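Local coordinates for protein GCN5-related N-acetyltransferase (Sphaerobacter thermophilus, PDB 3TT2) that probably transfers acyl groups, as a GCN5-related N-acetyltransferase, at residues 105-108 against 109-112; 139-142 against 143-146; 91-94 against 95-98. All coordinates share one frame; numbering follows the deposited sequence.

Contact 1: residues 105-108 against 109-112; sequences VQWG and EEWI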
ATOM      1  N   VAL A 105      -4.994  19.103  -3.312  1.00 72.85           N
ATOM      2  CA  VAL A 105      -4.939  18.918  -1.880  1.00 67.80           C
ATOM      3  C   VAL A 105      -6.275  19.277  -1.252  1.00 75.07           C
ATOM      4  O   VAL A 105      -6.859  18.463  -0.537  1.00 76.47           O
ATOM      5  CB  VAL A 105      -3.814  19.739  -1.260  1.00 67.09           C
ATOM      6  CG1 VAL A 105      -3.963  19.790   0.252  1.00 59.91           C
ATOM      7  CG2 VAL A 105      -2.476  19.148  -1.652  1.00 67.17           C
ATOM      8  N   GLN A 106      -6.771  20.479  -1.545  1.00 77.75           N
ATOM      9  CA  GLN A 106      -8.040  20.930  -0.978  1.00 73.98           C
ATOM     10  C   GLN A 106      -9.209  20.084  -1.490  1.00 67.24           C
ATOM     11  O   GLN A 106     -10.131  19.804  -0.743  1.00 68.08           O
ATOM     12  CB  GLN A 106      -8.259  22.435  -1.201  1.00 84.10           C
ATOM     13  CG  GLN A 106      -9.621  22.958  -0.704  1.00104.56           C
ATOM     14  CD  GLN A 106      -9.554  23.819   0.569  1.00113.51           C
ATOM     15  OE1 GLN A 106      -8.675  23.644   1.415  1.00113.89           O
ATOM     16  NE2 GLN A 106     -10.497  24.757   0.699  1.00113.39           N
ATOM     17  N   TRP A 107      -9.152  19.652  -2.746  1.00 65.05           N
ATOM     18  CA  TRP A 107     -10.151  18.733  -3.294  1.00 68.54           C
ATOM     19  C   TRP A 107     -10.361  17.513  -2.399  1.00 70.13           C
ATOM     20  O   TRP A 107     -11.491  17.101  -2.122  1.00 76.60           O
ATOM     21  CB  TRP A 107      -9.735  18.248  -4.690  1.00 69.73           C
ATOM     22  CG  TRP A 107     -10.669  17.208  -5.256  1.00 69.62           C
ATOM     23  CD1 TRP A 107     -11.867  17.437  -5.858  1.00 73.21           C
ATOM     24  CD2 TRP A 107     -10.488  15.780  -5.255  1.00 66.30           C
ATOM     25  NE1 TRP A 107     -12.442  16.246  -6.243  1.00 77.20           N
ATOM     26  CE2 TRP A 107     -11.620  15.214  -5.884  1.00 67.69           C
ATOM     27  CE3 TRP A 107      -9.476  14.929  -4.794  1.00 63.23           C
ATOM     28  CZ2 TRP A 107     -11.775  13.841  -6.059  1.00 60.94           C
ATOM     29  CZ3 TRP A 107      -9.626  13.555  -4.972  1.00 59.81           C
ATOM     30  CH2 TRP A 107     -10.772  13.027  -5.595  1.00 62.55           C
ATOM     31  N   GLY A 108      -9.255  16.931  -1.962  1.00 60.82           N
ATOM     32  CA  GLY A 108      -9.301  15.777  -1.097  1.00 60.11           C
ATOM     33  C   GLY A 108      -9.803  16.133   0.282  1.00 65.40           C
ATOM     34  O   GLY A 108     -10.548  15.371   0.891  1.00 69.25           O
ATOM     35  N   GLU A 109      -9.389  17.296   0.776  1.00 70.88           N
ATOM     36  CA  GLU A 109      -9.869  17.794   2.060  1.00 71.64           C
ATOM     37  C   GLU A 109     -11.366  18.043   2.004  1.00 73.84           C
ATOM     38  O   GLU A 109     -12.100  17.673   2.909  1.00 80.20           O
ATOM     39  CB  GLU A 109      -9.148  19.086   2.458  1.00 75.36           C
ATOM     40  CG  GLU A 109      -7.674  18.912   2.761  1.00 76.18           C
ATOM     41  CD  GLU A 109      -7.064  20.137   3.414  1.00 83.20           C
ATOM     42  OE1 GLU A 109      -7.753  21.173   3.494  1.00 87.94           O
ATOM     43  OE2 GLU A 109      -5.902  20.065   3.861  1.00 86.12           O
ATOM     44  N   GLU A 110     -11.820  18.669   0.928  1.00 72.70           N
ATOM     45  CA  GLU A 110     -13.234  18.933   0.791  1.00 79.67           C
ATOM     46  C   GLU A 110     -13.968  17.617   0.575  1.00 75.27           C
ATOM     47  O   GLU A 110     -15.145  17.519   0.872  1.00 71.60           O
ATOM     48  CB  GLU A 110     -13.516  19.928  -0.343  1.00 92.17           C
ATOM     49  CG  GLU A 110     -13.584  19.296  -1.728  1.00107.57           C
ATOM     50  CD  GLU A 110     -14.538  20.021  -2.677  1.00119.43           C
ATOM     51  OE1 GLU A 110     -15.133  21.046  -2.267  1.00123.80           O
ATOM     52  OE2 GLU A 110     -14.695  19.557  -3.831  1.00116.35           O
ATOM     53  N   TRP A 111     -13.273  16.599   0.071  1.00 74.59           N
ATOM     54  CA  TRP A 111     -13.922  15.317  -0.173  1.00 68.55           C
ATOM     55  C   TRP A 111     -14.445  14.747   1.134  1.00 68.16           C
ATOM     56  O   TRP A 111     -15.632  14.435   1.244  1.00 70.45           O
ATOM     57  CB  TRP A 111     -12.978  14.312  -0.836  1.00 60.09           C
ATOM     58  CG  TRP A 111     -13.676  13.054  -1.305  1.00 64.59           C
ATOM     59  CD1 TRP A 111     -14.138  12.800  -2.560  1.00 65.32           C
ATOM     60  CD2 TRP A 111     -13.987  11.884  -0.526  1.00 73.15           C
ATOM     61  NE1 TRP A 111     -14.715  11.554  -2.616  1.00 67.87           N
ATOM     62  CE2 TRP A 111     -14.640  10.973  -1.380  1.00 70.45           C
ATOM     63  CE3 TRP A 111     -13.786  11.522   0.816  1.00 75.24           C
ATOM     64  CZ2 TRP A 111     -15.093   9.730  -0.943  1.00 71.61           C
ATOM     65  CZ3 TRP A 111     -14.240  10.278   1.251  1.00 71.37           C
ATOM     66  CH2 TRP A 111     -14.883   9.399   0.373  1.00 69.70           C
ATOM     67  N   ILE A 112     -13.560  14.612   2.122  1.00 59.09           N
ATOM     68  CA  ILE A 112     -13.952  14.068   3.420  1.00 57.51           C
ATOM     69  C   ILE A 112     -14.877  15.002   4.209  1.00 59.89           C
ATOM     70  O   ILE A 112     -15.774  14.542   4.887  1.00 62.49           O
ATOM     71  CB  ILE A 112     -12.746  13.668   4.301  1.00 56.98           C
ATOM     72  CG1 ILE A 112     -13.240  12.899   5.526  1.00 55.86           C
ATOM     73  CG2 ILE A 112     -11.969  14.887   4.758  1.00 59.65           C
ATOM     74  CD1 ILE A 112     -14.175  11.755   5.188  1.00 57.40           C
TER
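W107 overlaps W111 one helical turn on: its six-membered ring and the five-membered ring of W111 meet obliquely, with centroids 5.7 Å apart and planes inclined at 53°. The nearest approach of the two indoles, W107 CZ2 to W111 CD1, is 4.3 Å, so this is an oblique van der Waals contact. Both side chains leave the helix with CG trans to the backbone N (chi1 175° in W107), and both pack on strand 71-80, W107 over A75 and V77, W111 over V77 and N79. The W111 NE1 proton is used on Q59 O. These residues lie on helix 100-115, which connects strands 84-91 and 125-132 in the beta-alpha-beta unit at the core of the GNAT fold. Backbone bonds from residue i+4 to residue i run along this turn, from E109 N to V105 O (3.1 Å) and from E110 N to Q106 O (2.6 Å). V105 and E109 run side by side in the same direction, E109 CG lying 3.4 Å from V105 O and the carboxylate reaching V105 CG1 with OE2 at 4.1 Å. E109 OE2 is also hydrogen-bonded to Y147 OH and forms a salt bridge with K315 NZ, two partners that would favour the charged form of this buried residue. On the solvent side, E110 crosses W107 at roughly a right angle, its OE2 4.1 Å from W107 CD1.

Contact 2: residues 139-142 against 143-146; sequences LRLM and EQHG. With SO4 (sulfate ion), chain K.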
ATOM      1  N   LEU A 139       7.052  17.767  -0.587  1.00 77.87           N
ATOM      2  CA  LEU A 139       7.389  17.853   0.831  1.00 73.45           C
ATOM      3  C   LEU A 139       7.067  19.231   1.421  1.00 81.78           C
ATOM      4  O   LEU A 139       6.650  19.336   2.579  1.00 85.18           O
ATOM      5  CB  LEU A 139       8.868  17.532   1.042  1.00 73.11           C
ATOM      6  CG  LEU A 139       9.261  16.170   1.621  1.00 72.17           C
ATOM      7  CD1 LEU A 139       8.202  15.136   1.377  1.00 64.46           C
ATOM      8  CD2 LEU A 139      10.578  15.715   1.023  1.00 75.46           C
ATOM      9  N   ARG A 140       7.276  20.281   0.627  1.00 81.18           N
ATOM     10  CA  ARG A 140       7.001  21.635   1.076  1.00 90.71           C
ATOM     11  C   ARG A 140       5.514  21.941   0.990  1.00 90.96           C
ATOM     12  O   ARG A 140       4.976  22.665   1.827  1.00 95.23           O
ATOM     13  CB  ARG A 140       7.823  22.669   0.294  1.00105.74           C
ATOM     14  CG  ARG A 140       7.209  23.145  -1.022  1.00118.78           C
ATOM     15  CD  ARG A 140       8.062  24.234  -1.657  1.00133.02           C
ATOM     16  NE  ARG A 140       9.444  23.799  -1.851  1.00139.93           N
ATOM     17  CZ  ARG A 140       9.981  23.499  -3.032  1.00143.00           C
ATOM     18  NH1 ARG A 140       9.256  23.600  -4.137  1.00143.89           N
ATOM     19  NH2 ARG A 140      11.247  23.106  -3.110  1.00142.36           N
ATOM     20  N   LEU A 141       4.849  21.383  -0.017  1.00 85.98           N
ATOM     21  CA  LEU A 141       3.423  21.617  -0.200  1.00 82.84           C
ATOM     22  C   LEU A 141       2.638  21.059   0.975  1.00 80.73           C
ATOM     23  O   LEU A 141       1.672  21.672   1.417  1.00 73.71           O
ATOM     24  CB  LEU A 141       2.931  20.991  -1.497  1.00 72.46           C
ATOM     25  CG  LEU A 141       1.451  21.252  -1.749  1.00 75.14           C
ATOM     26  CD1 LEU A 141       1.236  22.661  -2.251  1.00 77.75           C
ATOM     27  CD2 LEU A 141       0.909  20.248  -2.722  1.00 78.65           C
HETATM   28  N   MSE A 142       3.058  19.899   1.473  1.00 68.91           N
HETATM   29  CA  MSE A 142       2.489  19.310   2.682  1.00 67.67           C
HETATM   30  C   MSE A 142       2.606  20.225   3.880  1.00 75.24           C
HETATM   31  O   MSE A 142       1.627  20.469   4.574  1.00 71.00           O
HETATM   32  CB  MSE A 142       3.171  17.979   3.018  1.00 80.53           C
HETATM   33  CG  MSE A 142       2.863  16.839   2.056  1.00 83.18           C
HETATM   34 SE   MSE A 142       0.948  16.540   1.797  0.76 65.62          SE
HETATM   35  CE  MSE A 142       0.664  17.680   0.228  1.00 78.88           C
ATOM     36  N   GLU A 143       3.818  20.711   4.129  1.00 85.13           N
ATOM     37  CA  GLU A 143       4.088  21.557   5.284  1.00 93.21           C
ATOM     38  C   GLU A 143       3.354  22.889   5.166  1.00 90.41           C
ATOM     39  O   GLU A 143       2.842  23.430   6.144  1.00 92.25           O
ATOM     40  CB  GLU A 143       5.584  21.798   5.427  1.00101.83           C
ATOM     41  CG  GLU A 143       5.933  22.600   6.654  1.00115.98           C
ATOM     42  CD  GLU A 143       7.418  22.794   6.820  1.00129.13           C
ATOM     43  OE1 GLU A 143       8.185  22.257   5.991  1.00133.26           O
ATOM     44  OE2 GLU A 143       7.817  23.485   7.781  1.00133.42           O
ATOM     45  N   GLN A 144       3.314  23.409   3.952  1.00 87.45           N
ATOM     46  CA  GLN A 144       2.552  24.606   3.657  1.00 91.91           C
ATOM     47  C   GLN A 144       1.072  24.391   3.993  1.00 88.91           C
ATOM     48  O   GLN A 144       0.388  25.310   4.437  1.00 92.58           O
ATOM     49  CB  GLN A 144       2.725  24.955   2.177  1.00 96.05           C
ATOM     50  CG  GLN A 144       2.067  26.230   1.717  1.00104.05           C
ATOM     51  CD  GLN A 144       2.152  26.397   0.210  1.00109.97           C
ATOM     52  OE1 GLN A 144       2.950  25.732  -0.453  1.00110.57           O
ATOM     53  NE2 GLN A 144       1.321  27.277  -0.340  1.00112.29           N
ATOM     54  N   HIS A 145       0.579  23.179   3.768  1.00 85.69           N
ATOM     55  CA  HIS A 145      -0.836  22.878   3.977  1.00 84.10           C
ATOM     56  C   HIS A 145      -1.179  22.257   5.301  1.00 84.68           C
ATOM     57  O   HIS A 145      -2.315  21.862   5.517  1.00 86.32           O
ATOM     58  CB  HIS A 145      -1.417  22.066   2.836  1.00 83.31           C
ATOM     59  CG  HIS A 145      -1.601  22.870   1.589  1.00 88.69           C
ATOM     60  ND1 HIS A 145      -2.194  24.107   1.600  1.00 93.54           N
ATOM     61  CD2 HIS A 145      -1.240  22.627   0.307  1.00 90.54           C
ATOM     62  CE1 HIS A 145      -2.208  24.596   0.368  1.00 98.55           C
ATOM     63  NE2 HIS A 145      -1.637  23.719  -0.431  1.00 96.44           N
ATOM     64  N   GLY A 146      -0.186  22.140   6.170  1.00 86.02           N
ATOM     65  CA  GLY A 146      -0.429  21.727   7.536  1.00 76.41           C
ATOM     66  C   GLY A 146      -0.315  20.232   7.732  1.00 78.21           C
ATOM     67  O   GLY A 146      -0.591  19.720   8.818  1.00 72.65           O
TER
HETATM   68  S   SO4 K 342      -0.901  29.120   2.007  1.00255.73           S
HETATM   69  O1  SO4 K 342      -0.932  29.165   3.464  1.00255.77           O
HETATM   70  O2  SO4 K 342       0.473  28.940   1.553  1.00256.72           O
HETATM   71  O3  SO4 K 342      -1.725  28.012   1.539  1.00255.36           O
HETATM   72  O4  SO4 K 342      -1.415  30.373   1.468  1.00257.27           O
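A Schellman motif ends helix 136-144, and in the last turn of that helix L141 packs on H145. G146 is the first residue to leave helical backbone angles, and it does so with a positive phi of 92°, where a side chain would press on the preceding carbonyl oxygen. Its N makes a weak bond to E143 O. The turn before it is still helical: Q144 N binds R140 O at 2.8 Å, and H145 N binds L141 O at 3.0 Å, with a weaker branch to M142 O. Over this backbone the imidazole of H145 crosses the isobutyl group of L141 at a slant. L141 CD1 lies 3.6 Å from H145 CD2, and L141 O is also close, 3.3 Å from H145 CD2 and oblique to the ring. The polar end of the ring is engaged elsewhere, because H145 NE2 bonds T102 OG1 on helix 100-115; that bond and the leucine contact together would be expected to limit rotation of the imidazole. Q144 takes another course. With CG trans to the backbone N (chi1 -176°) and the chain straight beyond, its amide extends to a bound sulfate, and Q144 NE2 donates to SO4 O2 at 2.7 Å with an N-H...O angle of 148°. The sulfate, probably from the crystallisation liquor, also brings O3 within 3.6 Å of H145 CE1. The buried selenomethionine M142 packs on H129 and I131 of strand 125-132. A glycine with positive phi closing the last turn is the signature of a Schellman C-cap, here on the helix that follows strand 125-132 in this GNAT domain.

Contact 3: residues 91-94 against 95-98; sequences VHPR and FRGM
With chi1 at 62°, R94 places its CG between its own backbone N and carbonyl carbon, directly over the phenyl ring of F95. The result is a CH-pi contact: R94 CG stands 3.5 Å from the centroid of the F95 ring and only 7° off its normal, while R94 CD continues over the same face to within 3.5 Å of F95 CZ. R96 is bent instead, at chi2 (-90°) and again at chi3, which curls the chain back across P93 so that NH1 reaches V91 O. The carbonyl of V91, at the end of strand 84-91, receives this N-H near the guanidinium plane; the modelled 2.5 Å between R96 NH1 and V91 O is very short, and little can rest on its exact value. P93 CB covers one face of the guanidinium, and V91 CG1 packs 3.7 Å from R96 CD. A type I turn from H92 to F95, closed by F95 N to H92 O at 2.7 Å, runs into a type II turn from F95 to M98. Outside these residues, R96 NE forms a salt bridge with the sulfonate of a bound MES, probably from the crystallisation liquor; the guanidinium near V91 O thus meets an anion, consistent with the pyrophosphate-binding loop of GNAT enzymes.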
ATOM      1  N   VAL A  91       0.859  15.846 -10.220  1.00 89.87           N
ATOM      2  CA  VAL A  91       0.776  17.022 -11.084  1.00 91.61           C
ATOM      3  C   VAL A  91       1.922  16.975 -12.069  1.00 94.57           C
ATOM      4  O   VAL A  91       3.080  16.826 -11.686  1.00101.94           O
ATOM      5  CB  VAL A  91       0.782  18.363 -10.305  1.00123.22           C
ATOM      6  CG1 VAL A  91       1.942  18.425  -9.372  1.00125.62           C
ATOM      7  CG2 VAL A  91       0.847  19.548 -11.262  1.00128.35           C
ATOM      8  N   HIS A  92       1.583  17.080 -13.345  1.00 90.35           N
ATOM      9  CA  HIS A  92       2.571  16.989 -14.397  1.00 94.73           C
ATOM     10  C   HIS A  92       3.690  18.000 -14.172  1.00100.23           C
ATOM     11  O   HIS A  92       3.425  19.164 -13.864  1.00 94.34           O
ATOM     12  CB  HIS A  92       1.908  17.209 -15.744  1.00 99.56           C
ATOM     13  CG  HIS A  92       2.668  16.618 -16.877  1.00104.71           C
ATOM     14  ND1 HIS A  92       3.826  17.182 -17.364  1.00108.77           N
ATOM     15  CD2 HIS A  92       2.453  15.500 -17.607  1.00108.62           C
ATOM     16  CE1 HIS A  92       4.286  16.443 -18.355  1.00117.27           C
ATOM     17  NE2 HIS A  92       3.472  15.416 -18.523  1.00117.59           N
ATOM     18  N   PRO A  93       4.951  17.544 -14.318  1.00103.26           N
ATOM     19  CA  PRO A  93       6.164  18.309 -13.979  1.00104.20           C
ATOM     20  C   PRO A  93       6.281  19.670 -14.681  1.00110.02           C
ATOM     21  O   PRO A  93       7.060  20.517 -14.242  1.00114.48           O
ATOM     22  CB  PRO A  93       7.303  17.374 -14.408  1.00102.63           C
ATOM     23  CG  PRO A  93       6.713  15.998 -14.289  1.00100.66           C
ATOM     24  CD  PRO A  93       5.265  16.148 -14.687  1.00101.03           C
ATOM     25  N   ARG A  94       5.539  19.862 -15.765  1.00112.05           N
ATOM     26  CA  ARG A  94       5.489  21.151 -16.442  1.00118.59           C
ATOM     27  C   ARG A  94       4.566  22.153 -15.738  1.00117.43           C
ATOM     28  O   ARG A  94       4.734  23.379 -15.865  1.00121.01           O
ATOM     29  CB  ARG A  94       5.005  20.951 -17.869  1.00121.09           C
ATOM     30  CG  ARG A  94       3.601  20.371 -17.940  1.00118.12           C
ATOM     31  CD  ARG A  94       3.161  20.155 -19.368  1.00125.19           C
ATOM     32  NE  ARG A  94       4.027  19.212 -20.065  1.00128.65           N
ATOM     33  CZ  ARG A  94       4.063  19.075 -21.383  1.00138.25           C
ATOM     34  NH1 ARG A  94       4.884  18.189 -21.935  1.00143.03           N
ATOM     35  NH2 ARG A  94       3.280  19.829 -22.149  1.00141.54           N
ATOM     36  N   PHE A  95       3.577  21.623 -15.022  1.00106.95           N
ATOM     37  CA  PHE A  95       2.528  22.446 -14.436  1.00107.80           C
ATOM     38  C   PHE A  95       2.756  22.814 -12.968  1.00112.98           C
ATOM     39  O   PHE A  95       1.896  23.438 -12.343  1.00116.73           O
ATOM     40  CB  PHE A  95       1.162  21.784 -14.610  1.00104.69           C
ATOM     41  CG  PHE A  95       0.727  21.638 -16.042  1.00103.80           C
ATOM     42  CD1 PHE A  95       0.776  22.711 -16.918  1.00112.41           C
ATOM     43  CD2 PHE A  95       0.269  20.419 -16.515  1.00101.57           C
ATOM     44  CE1 PHE A  95       0.374  22.574 -18.244  1.00114.90           C
ATOM     45  CE2 PHE A  95      -0.135  20.270 -17.834  1.00108.65           C
ATOM     46  CZ  PHE A  95      -0.084  21.349 -18.701  1.00113.64           C
ATOM     47  N   ARG A  96       3.894  22.410 -12.409  1.00115.90           N
ATOM     48  CA  ARG A  96       4.197  22.708 -11.006  1.00116.48           C
ATOM     49  C   ARG A  96       4.313  24.225 -10.749  1.00122.06           C
ATOM     50  O   ARG A  96       4.813  24.973 -11.597  1.00128.87           O
ATOM     51  CB  ARG A  96       5.479  21.992 -10.555  1.00115.42           C
ATOM     52  CG  ARG A  96       5.821  20.705 -11.319  1.00114.40           C
ATOM     53  CD  ARG A  96       5.214  19.427 -10.708  1.00105.55           C
ATOM     54  NE  ARG A  96       6.208  18.582 -10.020  1.00104.61           N
ATOM     55  CZ  ARG A  96       6.260  17.246 -10.079  1.00102.42           C
ATOM     56  NH1 ARG A  96       5.386  16.561 -10.807  1.00100.17           N
ATOM     57  NH2 ARG A  96       7.192  16.583  -9.403  1.00102.82           N
ATOM     58  N   GLY A  97       3.845  24.671  -9.585  1.00118.67           N
ATOM     59  CA  GLY A  97       3.930  26.073  -9.216  1.00126.70           C
ATOM     60  C   GLY A  97       2.828  26.901  -9.844  1.00133.77           C
ATOM     61  O   GLY A  97       2.932  28.128  -9.939  1.00138.83           O
HETATM   62  N   MSE A  98       1.795  26.227 -10.337  1.00129.91           N
HETATM   63  CA  MSE A  98       0.610  26.922 -10.847  1.00124.30           C
HETATM   64  C   MSE A  98      -0.583  26.995  -9.888  1.00112.65           C
HETATM   65  O   MSE A  98      -1.636  27.536 -10.234  1.00107.98           O
HETATM   66  CB  MSE A  98       0.184  26.339 -12.187  1.00121.58           C
HETATM   67  CG  MSE A  98       1.271  26.396 -13.231  1.00124.21           C
HETATM   68 SE   MSE A  98       0.568  25.972 -14.988  0.71118.71          SE
HETATM   69  CE  MSE A  98      -0.610  27.506 -15.219  1.00141.48           C
TER

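Overall arrangement
The contacts follow the chain order 3, 1, 2: the loop 91-98 leads out of strand 84-91 towards helix 100-115, which carries contact 1, and helix 136-144 carries contact 2 after strand 125-132. Contacts 1 and 2 pack directly, V105 CG2 lying 3.7 Å from L141 CD2 and V105 CG1 3.9 Å from H145 CD2. Contact 3 touches neither, its nearest atoms being about 9 Å from contact 1 and about 7 Å from contact 2. Bound MES is found about 4 Å from the V105 and L141 side chains and about 3 Å from that of R96 (nearest atoms), consistent with this region bordering the acyl-CoA pocket, as in GNAT relatives.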